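Local coordinates for hypothetical protein (Pseudomonas aeruginosa, PDB 2H9F) that probably isomerises methylaconitate, as a member of the PrpF family of methylaconitate isomerases, at residues Val157-Asp162 with Ala381-Glu386; Leu108-Gly113 with Ala173-Glu178; Thr13-Gly18 with Gly22-Leu27. One frame throughout, in Å; residues are numbered along the deposited sequence.

Overall arrangement
All three contacts lie in a closed ring of strands wrapped around helix 106-118. Strands 20-26, 7-17, 369-386 and 175-180 are successive neighbours in that ring. Contact 3 comes first along the chain and pairs the first two of these strands. Contacts 1 and 2 follow, with their segments alternating in sequence. Contact 1 joins the loop after strand 156-157 to strand 369-386, and contact 2 joins the helix to strand 175-180. Their centres are about 11 Å apart, and contact 3 is centred about 12 Å from each. Contacts 1 and 3 also touch the second subunit, so this part of the barrel wall also contributes to the dimer interface.

Contact 1 (Val157-Asp162 with Ala381-Glu386); sequences VQETGD and ARILME. With CO (cobalt (II) ion), chain B.
Glu-159 reaches from a loop to the backbone of Ile-383 on strand 369-386. The strand belongs to the beta barrel that surrounds helix 106-118, and here it carries a classic beta bulge: Leu-384 and Met-385, a selenomethionine, both face Tyr-14. The CB of Glu-159 points toward the strand. Its CG lies anti to the carbonyl carbon, beside the backbone N (chi1 -61°), and the chain beyond is extended, which carries the carboxylate across to the strand. Glu-159 OE2 accepts the N-H of Ile-383, with Ile-383 N at 2.9 Å. The bond is almost straight, 175° at the hydrogen, and the nitrogen sits nearly in line with the C-O bond. The Glu-159 and Ile-383 side chains lie at a slant to each other. Glu-159 OE2 comes 3.5 Å from Ile-383 CB and 3.6 Å from Arg-382 CA, so the oxygen is set close against the strand. The other oxygen, OE1, makes a salt bridge to Arg-390 of the second subunit. The buried carboxylate thus ties the loop both to its own barrel wall and to the dimer partner. Arg-382 touches Glu-159 through its CB, but the rest of its chain leads away. Its guanidinium pairs with Asp-60 of the second subunit, and Leu-384 CD2 lies over one guanidinium face. Further back, Gln-158 NE2 donates to Thr-160 O at 2.9 Å, a bond within the loop. The donor stands above the carbonyl plane there. At the loop's end a cobalt ion is shared with His-4 of the second subunit. The metal is bound by Asp-162 OD1 at 2.2 Å and by a water at 2.1 Å. That water also donates to Gly-161 O, 2.8 Å away.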
loop_
_atom_site.group_PDB
_atom_site.type_symbol
_atom_site.label_atom_id
_atom_site.label_comp_id
_atom_site.label_asym_id
_atom_site.label_seq_id
_atom_site.Cartn_x
_atom_site.Cartn_y
_atom_site.Cartn_z
ATOM N N VAL A 157 1.937 26.697 -7.318
ATOM C CA VAL A 157 2.874 25.648 -7.736
ATOM C C VAL A 157 2.415 25.059 -9.081
ATOM O O VAL A 157 1.245 24.765 -9.237
ATOM C CB VAL A 157 3.002 24.575 -6.659
ATOM C CG1 VAL A 157 3.806 23.403 -7.147
ATOM C CG2 VAL A 157 3.661 25.176 -5.389
ATOM N N GLN A 158 3.328 24.957 -10.041
ATOM C CA GLN A 158 3.097 24.265 -11.308
ATOM C C GLN A 158 3.405 22.792 -10.995
ATOM O O GLN A 158 4.587 22.444 -10.753
ATOM C CB GLN A 158 4.030 24.790 -12.388
ATOM C CG GLN A 158 3.963 24.016 -13.725
ATOM C CD GLN A 158 2.629 24.117 -14.372
ATOM O OE1 GLN A 158 2.078 25.205 -14.475
ATOM N NE2 GLN A 158 2.068 22.980 -14.789
ATOM N N GLU A 159 2.357 21.965 -10.898
ATOM C CA GLU A 159 2.526 20.582 -10.518
ATOM C C GLU A 159 2.653 19.677 -11.700
ATOM O O GLU A 159 3.356 18.684 -11.658
ATOM C CB GLU A 159 1.314 20.085 -9.729
ATOM C CG GLU A 159 1.039 20.793 -8.451
ATOM C CD GLU A 159 -0.096 20.120 -7.673
ATOM O OE1 GLU A 159 -1.288 20.255 -8.071
ATOM O OE2 GLU A 159 0.233 19.452 -6.679
ATOM N N THR A 160 1.921 19.997 -12.761
ATOM C CA THR A 160 1.828 19.105 -13.893
ATOM C C THR A 160 2.919 19.417 -14.921
ATOM O O THR A 160 3.499 20.515 -14.931
ATOM C CB THR A 160 0.478 19.258 -14.543
ATOM O OG1 THR A 160 0.264 20.627 -14.923
ATOM C CG2 THR A 160 -0.626 18.761 -13.594
ATOM N N GLY A 161 3.214 18.432 -15.761
ATOM C CA GLY A 161 4.285 18.570 -16.727
ATOM C C GLY A 161 4.744 17.251 -17.296
ATOM O O GLY A 161 4.086 16.232 -17.119
ATOM N N ASP A 162 5.865 17.302 -18.023
ATOM C CA ASP A 162 6.338 16.190 -18.868
ATOM C C ASP A 162 7.677 15.595 -18.421
ATOM O O ASP A 162 8.259 14.794 -19.107
ATOM C CB ASP A 162 6.393 16.654 -20.321
ATOM C CG ASP A 162 5.036 16.661 -20.959
ATOM O OD1 ASP A 162 4.111 15.983 -20.450
ATOM O OD2 ASP A 162 4.885 17.338 -21.971
ATOM N N ALA A 381 6.949 16.380 -7.638
ATOM C CA ALA A 381 6.003 16.225 -6.525
ATOM C C ALA A 381 4.587 16.559 -7.016
ATOM O O ALA A 381 4.406 17.353 -7.930
ATOM C CB ALA A 381 6.357 17.124 -5.443
ATOM N N ARG A 382 3.573 15.960 -6.407
ATOM C CA ARG A 382 2.220 16.445 -6.607
ATOM C C ARG A 382 1.306 16.114 -5.435
ATOM O O ARG A 382 1.489 15.103 -4.715
ATOM C CB ARG A 382 1.586 15.875 -7.897
ATOM C CG ARG A 382 1.498 14.410 -7.967
ATOM C CD ARG A 382 0.898 13.926 -9.347
ATOM N NE ARG A 382 -0.516 13.979 -9.300
ATOM C CZ ARG A 382 -1.337 12.955 -9.099
ATOM N NH1 ARG A 382 -0.951 11.696 -8.989
ATOM N NH2 ARG A 382 -2.622 13.214 -9.069
ATOM N N ILE A 383 0.313 16.980 -5.250
ATOM C CA ILE A 383 -0.732 16.753 -4.275
ATOM C C ILE A 383 -1.668 15.661 -4.763
ATOM O O ILE A 383 -2.153 15.706 -5.906
ATOM C CB ILE A 383 -1.516 18.071 -3.945
ATOM C CG1 ILE A 383 -0.620 19.008 -3.120
ATOM C CG2 ILE A 383 -2.807 17.743 -3.139
ATOM C CD1 ILE A 383 -1.238 20.419 -2.958
ATOM N N LEU A 384 -1.921 14.681 -3.904
ATOM C CA LEU A 384 -2.848 13.587 -4.228
ATOM C C LEU A 384 -4.222 13.852 -3.595
ATOM O O LEU A 384 -5.253 13.626 -4.174
ATOM C CB LEU A 384 -2.262 12.247 -3.686
ATOM C CG LEU A 384 -0.856 11.858 -4.197
ATOM C CD1 LEU A 384 -0.326 10.600 -3.543
ATOM C CD2 LEU A 384 -0.852 11.720 -5.659
HETATM N N MSE A 385 -4.215 14.292 -2.345
HETATM C CA MSE A 385 -5.434 14.668 -1.682
HETATM C C MSE A 385 -5.149 15.765 -0.650
HETATM O O MSE A 385 -4.083 15.808 -0.097
HETATM C CB MSE A 385 -6.068 13.397 -1.056
HETATM C CG MSE A 385 -7.473 13.628 -0.524
HETATM SE SE MSE A 385 -8.306 11.984 0.126
HETATM C CE MSE A 385 -9.942 12.769 0.523
ATOM N N GLU A 386 -6.099 16.674 -0.446
ATOM C CA GLU A 386 -5.955 17.739 0.523
ATOM C C GLU A 386 -7.259 17.914 1.311
ATOM O O GLU A 386 -8.321 17.696 0.808
ATOM C CB GLU A 386 -5.639 19.050 -0.193
ATOM C CG GLU A 386 -6.651 19.347 -1.306
ATOM C CD GLU A 386 -6.505 20.708 -1.955
ATOM O OE1 GLU A 386 -6.478 21.737 -1.252
ATOM O OE2 GLU A 386 -6.449 20.736 -3.184
HETATM CO CO CO B . 2.014 16.482 -20.525
HETATM O O HOH W 1 1.872 15.570 -18.668
#

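Contact 2 (Leu108-Gly113 with Ala173-Glu178); sequences LSTGAG and AEIVLE
Thr-110 meets Ile-175 and Leu-177 with no flat group between them, so the contact has no ring or amide faces or edges to stack. Branched methyls and one hydroxyl do the touching. Thr-110 CG2 is the methyl that enters the interface. Thr-110 CG2 packs 3.6 Å from Ile-175 CD1 and 3.8 Å from Ile-175 CB, and the two side chains lie slantwise to each other. The hydroxyl branch turns to the neighbouring inward-facing residue of the strand: Thr-110 OG1 is 3.6 Å from Leu-177 CD1, and these two side chains run at about a right angle. The torsion explains the division. With chi1 at -35°, OG1 lies beside the backbone N, and this leaves CG2 directed at Ile-175. OG1 makes a van der Waals contact with the leucine methyl, while its hydrogen bond is made to Asn-107 O within the helix.

Helix 106-118 is the central helix of a barrel of strands, and strand 175-180 is one stave of the wall. The two short axes pass 9.5 Å apart, with 108° between their directions, so the strand runs across the helix. Ile-175 and Leu-177 alternate with Val-176 along it. Their CB atoms point toward the helix, while that of Val-176 points away. Both Leu-177 methyls touch the helix: Leu-177 CD2 lies 4.1 Å from Thr-110 CA, and Leu-177 CD1 also approaches Ser-109 CB, at 4.4 Å. Strand 144-153 continues the wall on one side, with Pro-151 on Ile-175 and Ala-148 on Leu-177. Strand 369-386 flanks strand 175-180 on the other side, and Thr-110 also touches its Arg-379.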
loop_
_atom_site.group_PDB
_atom_site.type_symbol
_atom_site.label_atom_id
_atom_site.label_comp_id
_atom_site.label_asym_id
_atom_site.label_seq_id
_atom_site.Cartn_x
_atom_site.Cartn_y
_atom_site.Cartn_z
ATOM N N LEU A 108 10.990 12.969 -0.220
ATOM C CA LEU A 108 9.985 13.855 0.367
ATOM C C LEU A 108 10.425 15.318 0.457
ATOM O O LEU A 108 9.567 16.190 0.524
ATOM C CB LEU A 108 9.410 13.333 1.699
ATOM C CG LEU A 108 8.396 12.177 1.603
ATOM C CD1 LEU A 108 7.665 12.042 2.915
ATOM C CD2 LEU A 108 7.373 12.225 0.421
ATOM N N SER A 109 11.727 15.606 0.390
ATOM C CA SER A 109 12.212 17.009 0.202
ATOM C C SER A 109 11.536 17.727 -0.945
ATOM O O SER A 109 11.200 18.901 -0.846
ATOM C CB SER A 109 13.720 17.013 -0.070
ATOM O OG SER A 109 14.378 16.375 1.004
ATOM N N THR A 110 11.355 17.010 -2.048
ATOM C CA THR A 110 10.681 17.576 -3.189
ATOM C C THR A 110 9.296 18.047 -2.734
ATOM O O THR A 110 8.923 19.161 -3.030
ATOM C CB THR A 110 10.562 16.562 -4.330
ATOM O OG1 THR A 110 11.724 15.708 -4.360
ATOM C CG2 THR A 110 10.421 17.275 -5.643
ATOM N N GLY A 111 8.583 17.208 -1.958
ATOM C CA GLY A 111 7.275 17.552 -1.443
ATOM C C GLY A 111 7.331 18.695 -0.443
ATOM O O GLY A 111 6.444 19.546 -0.424
ATOM N N ALA A 112 8.382 18.738 0.368
ATOM C CA ALA A 112 8.580 19.859 1.301
ATOM C C ALA A 112 8.616 21.200 0.557
ATOM O O ALA A 112 8.037 22.150 1.014
ATOM C CB ALA A 112 9.825 19.682 2.152
ATOM N N GLY A 113 9.303 21.273 -0.580
ATOM C CA GLY A 113 9.407 22.530 -1.303
ATOM C C GLY A 113 8.069 22.945 -1.865
ATOM O O GLY A 113 7.677 24.087 -1.764
ATOM N N ALA A 173 5.863 18.092 -13.299
ATOM C CA ALA A 173 6.766 19.210 -13.491
ATOM C C ALA A 173 8.054 18.920 -12.756
ATOM O O ALA A 173 8.056 18.313 -11.669
ATOM C CB ALA A 173 6.110 20.459 -12.942
ATOM N N GLU A 174 9.159 19.374 -13.327
ATOM C CA GLU A 174 10.489 19.135 -12.761
ATOM C C GLU A 174 10.761 20.117 -11.650
ATOM O O GLU A 174 10.466 21.306 -11.782
ATOM C CB GLU A 174 11.546 19.271 -13.875
ATOM C CG GLU A 174 12.935 19.043 -13.405
ATOM C CD GLU A 174 13.964 19.119 -14.533
ATOM O OE1 GLU A 174 13.577 19.444 -15.680
ATOM O OE2 GLU A 174 15.152 18.800 -14.293
ATOM N N ILE A 175 11.231 19.596 -10.526
ATOM C CA ILE A 175 11.726 20.404 -9.416
ATOM C C ILE A 175 13.187 20.022 -9.258
ATOM O O ILE A 175 13.513 18.875 -8.964
ATOM C CB ILE A 175 11.002 20.102 -8.099
ATOM C CG1 ILE A 175 9.526 20.494 -8.233
ATOM C CG2 ILE A 175 11.612 20.894 -6.962
ATOM C CD1 ILE A 175 8.568 20.000 -7.107
ATOM N N VAL A 176 14.080 20.976 -9.463
ATOM C CA VAL A 176 15.502 20.758 -9.239
ATOM C C VAL A 176 15.797 21.020 -7.759
ATOM O O VAL A 176 15.367 22.031 -7.217
ATOM C CB VAL A 176 16.333 21.755 -10.113
ATOM C CG1 VAL A 176 17.809 21.690 -9.781
ATOM C CG2 VAL A 176 16.066 21.514 -11.606
ATOM N N LEU A 177 16.531 20.104 -7.122
ATOM C CA LEU A 177 16.930 20.237 -5.744
ATOM C C LEU A 177 18.421 20.419 -5.657
ATOM O O LEU A 177 19.145 19.748 -6.391
ATOM C CB LEU A 177 16.568 18.967 -4.954
ATOM C CG LEU A 177 15.100 18.512 -4.871
ATOM C CD1 LEU A 177 15.023 17.100 -4.273
ATOM C CD2 LEU A 177 14.236 19.510 -4.073
ATOM N N GLU A 178 18.879 21.275 -4.735
ATOM C CA GLU A 178 20.291 21.423 -4.418
ATOM C C GLU A 178 20.498 21.152 -2.938
ATOM O O GLU A 178 19.968 21.868 -2.107
ATOM C CB GLU A 178 20.837 22.846 -4.685
ATOM C CG GLU A 178 20.412 23.456 -5.966
ATOM C CD GLU A 178 21.167 24.755 -6.298
ATOM O OE1 GLU A 178 21.705 25.415 -5.399
ATOM O OE2 GLU A 178 21.222 25.092 -7.496
#

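Contact 3 (Thr13-Gly18 with Gly22-Leu27); sequences TYLRGG and GVFFRL. With SO4 (sulfate ion), chain H.
Thr-13 to Leu-15 and Gly-22 to Phe-24 pair antiparallel, with short axes 4.7 Å apart and 132° between their directions. They form a beta hairpin of strands 7-17 and 20-26 in the barrel around helix 106-118. Thr-13 with Phe-24 and Leu-15 with Gly-22 are hydrogen-bonded pairs, each closed by two N-H to O bonds. The shortest runs from Phe-24 N to Thr-13 O at 2.6 Å. Tyr-14 and Val-23 form the non-hydrogen-bonded pair between them. Side chains alternate between the two faces of the hairpin. On one face Leu-15 lies across Phe-24 at about a right angle. Leu-15 CD1 sits over one face of the Phe-24 ring in a CH-pi contact, 3.6 Å from the centroid and offset toward the rim. Leu-15 CD1 is 3.2 Å from Phe-24 CD1, which is very short. A chi2 of 101°, away from the staggered positions, goes with this approach, so the exact leucine rotamer is doubtful. Gly-22 O lies at the edge of the same ring, in its plane, and the ring of Phe-115 from the central helix meets it too. On the other face the Tyr-14 ring meets Gly-22 obliquely, with Tyr-14 CD1 3.2 Å from Gly-22 O. Val-23 CG2 packs 3.9 Å from Tyr-14 CD1. Near the turn, Arg-16 NH1 donates to Gly-18 O at 3.0 Å, in the carbonyl plane and on a lone pair. The acceptor is also close to the guanidinium plane. Arg-16 NE forms a salt bridge with Asp-60 of the second subunit. At the far end Arg-26 NE pairs with Asp-29. A sulfate, probably from the crystallisation liquor, lies at the edge of the Arg-26 guanidinium. Arg-26 NH1 makes only weak bonds to sulfate O1 and O2, with O1 at 3.4 Å.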
loop_
_atom_site.group_PDB
_atom_site.type_symbol
_atom_site.label_atom_id
_atom_site.label_comp_id
_atom_site.label_asym_id
_atom_site.label_seq_id
_atom_site.Cartn_x
_atom_site.Cartn_y
_atom_site.Cartn_z
ATOM N N THR A 13 -2.268 17.544 3.997
ATOM C CA THR A 13 -2.106 17.374 2.567
ATOM C C THR A 13 -1.316 16.085 2.344
ATOM O O THR A 13 -0.252 15.835 2.963
ATOM C CB THR A 13 -1.411 18.578 1.960
ATOM O OG1 THR A 13 -2.099 19.756 2.415
ATOM C CG2 THR A 13 -1.444 18.517 0.401
ATOM N N TYR A 14 -1.850 15.267 1.447
ATOM C CA TYR A 14 -1.218 14.019 1.126
ATOM C C TYR A 14 -0.570 14.173 -0.237
ATOM O O TYR A 14 -1.242 14.429 -1.238
ATOM C CB TYR A 14 -2.261 12.908 1.177
ATOM C CG TYR A 14 -1.742 11.501 1.002
ATOM C CD1 TYR A 14 -0.771 10.972 1.829
ATOM C CD2 TYR A 14 -2.223 10.701 -0.002
ATOM C CE1 TYR A 14 -0.301 9.642 1.681
ATOM C CE2 TYR A 14 -1.766 9.381 -0.160
ATOM C CZ TYR A 14 -0.806 8.874 0.647
ATOM O OH TYR A 14 -0.391 7.598 0.449
ATOM N N LEU A 15 0.754 14.065 -0.251
ATOM C CA LEU A 15 1.538 14.355 -1.462
ATOM C C LEU A 15 2.420 13.175 -1.802
ATOM O O LEU A 15 2.951 12.477 -0.909
ATOM C CB LEU A 15 2.551 15.491 -1.245
ATOM C CG LEU A 15 2.127 16.937 -1.079
ATOM C CD1 LEU A 15 2.167 17.297 0.351
ATOM C CD2 LEU A 15 3.070 17.858 -1.905
ATOM N N ARG A 16 2.663 13.044 -3.096
ATOM C CA ARG A 16 3.795 12.303 -3.608
ATOM C C ARG A 16 4.965 13.237 -3.744
ATOM O O ARG A 16 4.860 14.280 -4.385
ATOM C CB ARG A 16 3.543 11.745 -4.990
ATOM C CG ARG A 16 4.762 10.994 -5.499
ATOM C CD ARG A 16 4.641 10.473 -6.913
ATOM N NE ARG A 16 4.380 11.497 -7.941
ATOM C CZ ARG A 16 5.292 12.341 -8.416
ATOM N NH1 ARG A 16 6.519 12.364 -7.925
ATOM N NH2 ARG A 16 4.943 13.192 -9.356
ATOM N N GLY A 17 6.073 12.850 -3.138
ATOM C CA GLY A 17 7.344 13.589 -3.240
ATOM C C GLY A 17 8.366 12.608 -3.744
ATOM O O GLY A 17 8.728 11.642 -3.056
ATOM N N GLY A 18 8.815 12.831 -4.958
ATOM C CA GLY A 18 9.686 11.875 -5.605
ATOM C C GLY A 18 9.009 10.518 -5.665
ATOM O O GLY A 18 7.922 10.408 -6.194
ATOM N N GLY A 22 3.717 10.884 1.445
ATOM C CA GLY A 22 3.710 11.277 2.839
ATOM C C GLY A 22 2.497 12.153 3.154
ATOM O O GLY A 22 1.882 12.741 2.261
ATOM N N VAL A 23 2.162 12.214 4.439
ATOM C CA VAL A 23 1.099 13.049 4.911
ATOM C C VAL A 23 1.802 14.260 5.477
ATOM O O VAL A 23 2.652 14.098 6.339
ATOM C CB VAL A 23 0.247 12.407 6.037
ATOM C CG1 VAL A 23 -0.909 13.344 6.391
ATOM C CG2 VAL A 23 -0.276 11.017 5.649
ATOM N N PHE A 24 1.461 15.445 4.944
ATOM C CA PHE A 24 2.108 16.693 5.292
ATOM C C PHE A 24 1.214 17.593 6.161
ATOM O O PHE A 24 0.025 17.781 5.901
ATOM C CB PHE A 24 2.543 17.458 4.034
ATOM C CG PHE A 24 3.743 16.895 3.342
ATOM C CD1 PHE A 24 3.691 15.664 2.692
ATOM C CD2 PHE A 24 4.896 17.633 3.250
ATOM C CE1 PHE A 24 4.778 15.156 2.043
ATOM C CE2 PHE A 24 5.985 17.139 2.585
ATOM C CZ PHE A 24 5.932 15.898 1.987
ATOM N N PHE A 25 1.836 18.145 7.202
ATOM C CA PHE A 25 1.167 19.056 8.099
ATOM C C PHE A 25 1.912 20.371 8.222
ATOM O O PHE A 25 3.123 20.365 8.322
ATOM C CB PHE A 25 1.140 18.448 9.508
ATOM C CG PHE A 25 0.444 17.143 9.581
ATOM C CD1 PHE A 25 1.123 15.970 9.331
ATOM C CD2 PHE A 25 -0.910 17.087 9.892
ATOM C CE1 PHE A 25 0.465 14.730 9.378
ATOM C CE2 PHE A 25 -1.562 15.854 10.008
ATOM C CZ PHE A 25 -0.865 14.675 9.765
ATOM N N ARG A 26 1.181 21.478 8.304
ATOM C CA ARG A 26 1.758 22.699 8.904
ATOM C C ARG A 26 1.800 22.585 10.407
ATOM O O ARG A 26 0.824 22.149 11.023
ATOM C CB ARG A 26 0.936 23.915 8.578
ATOM C CG ARG A 26 0.507 24.004 7.132
ATOM C CD ARG A 26 -0.074 25.342 6.798
ATOM N NE ARG A 26 -1.217 25.675 7.626
ATOM C CZ ARG A 26 -1.889 26.816 7.563
ATOM N NH1 ARG A 26 -1.537 27.764 6.701
ATOM N NH2 ARG A 26 -2.894 27.027 8.412
ATOM N N LEU A 27 2.885 23.032 11.035
ATOM C CA LEU A 27 2.986 22.942 12.492
ATOM C C LEU A 27 1.774 23.554 13.212
ATOM O O LEU A 27 1.216 22.948 14.116
ATOM C CB LEU A 27 4.280 23.598 12.979
ATOM C CG LEU A 27 4.558 23.635 14.470
ATOM C CD1 LEU A 27 4.750 22.239 15.078
ATOM C CD2 LEU A 27 5.777 24.524 14.683
HETATM S S SO4 H . -4.523 30.319 7.260
HETATM O O1 SO4 H . -4.404 29.519 6.038
HETATM O O2 SO4 H . -3.197 30.579 7.831
HETATM O O3 SO4 H . -5.165 31.589 6.917
HETATM O O4 SO4 H . -5.347 29.610 8.243
#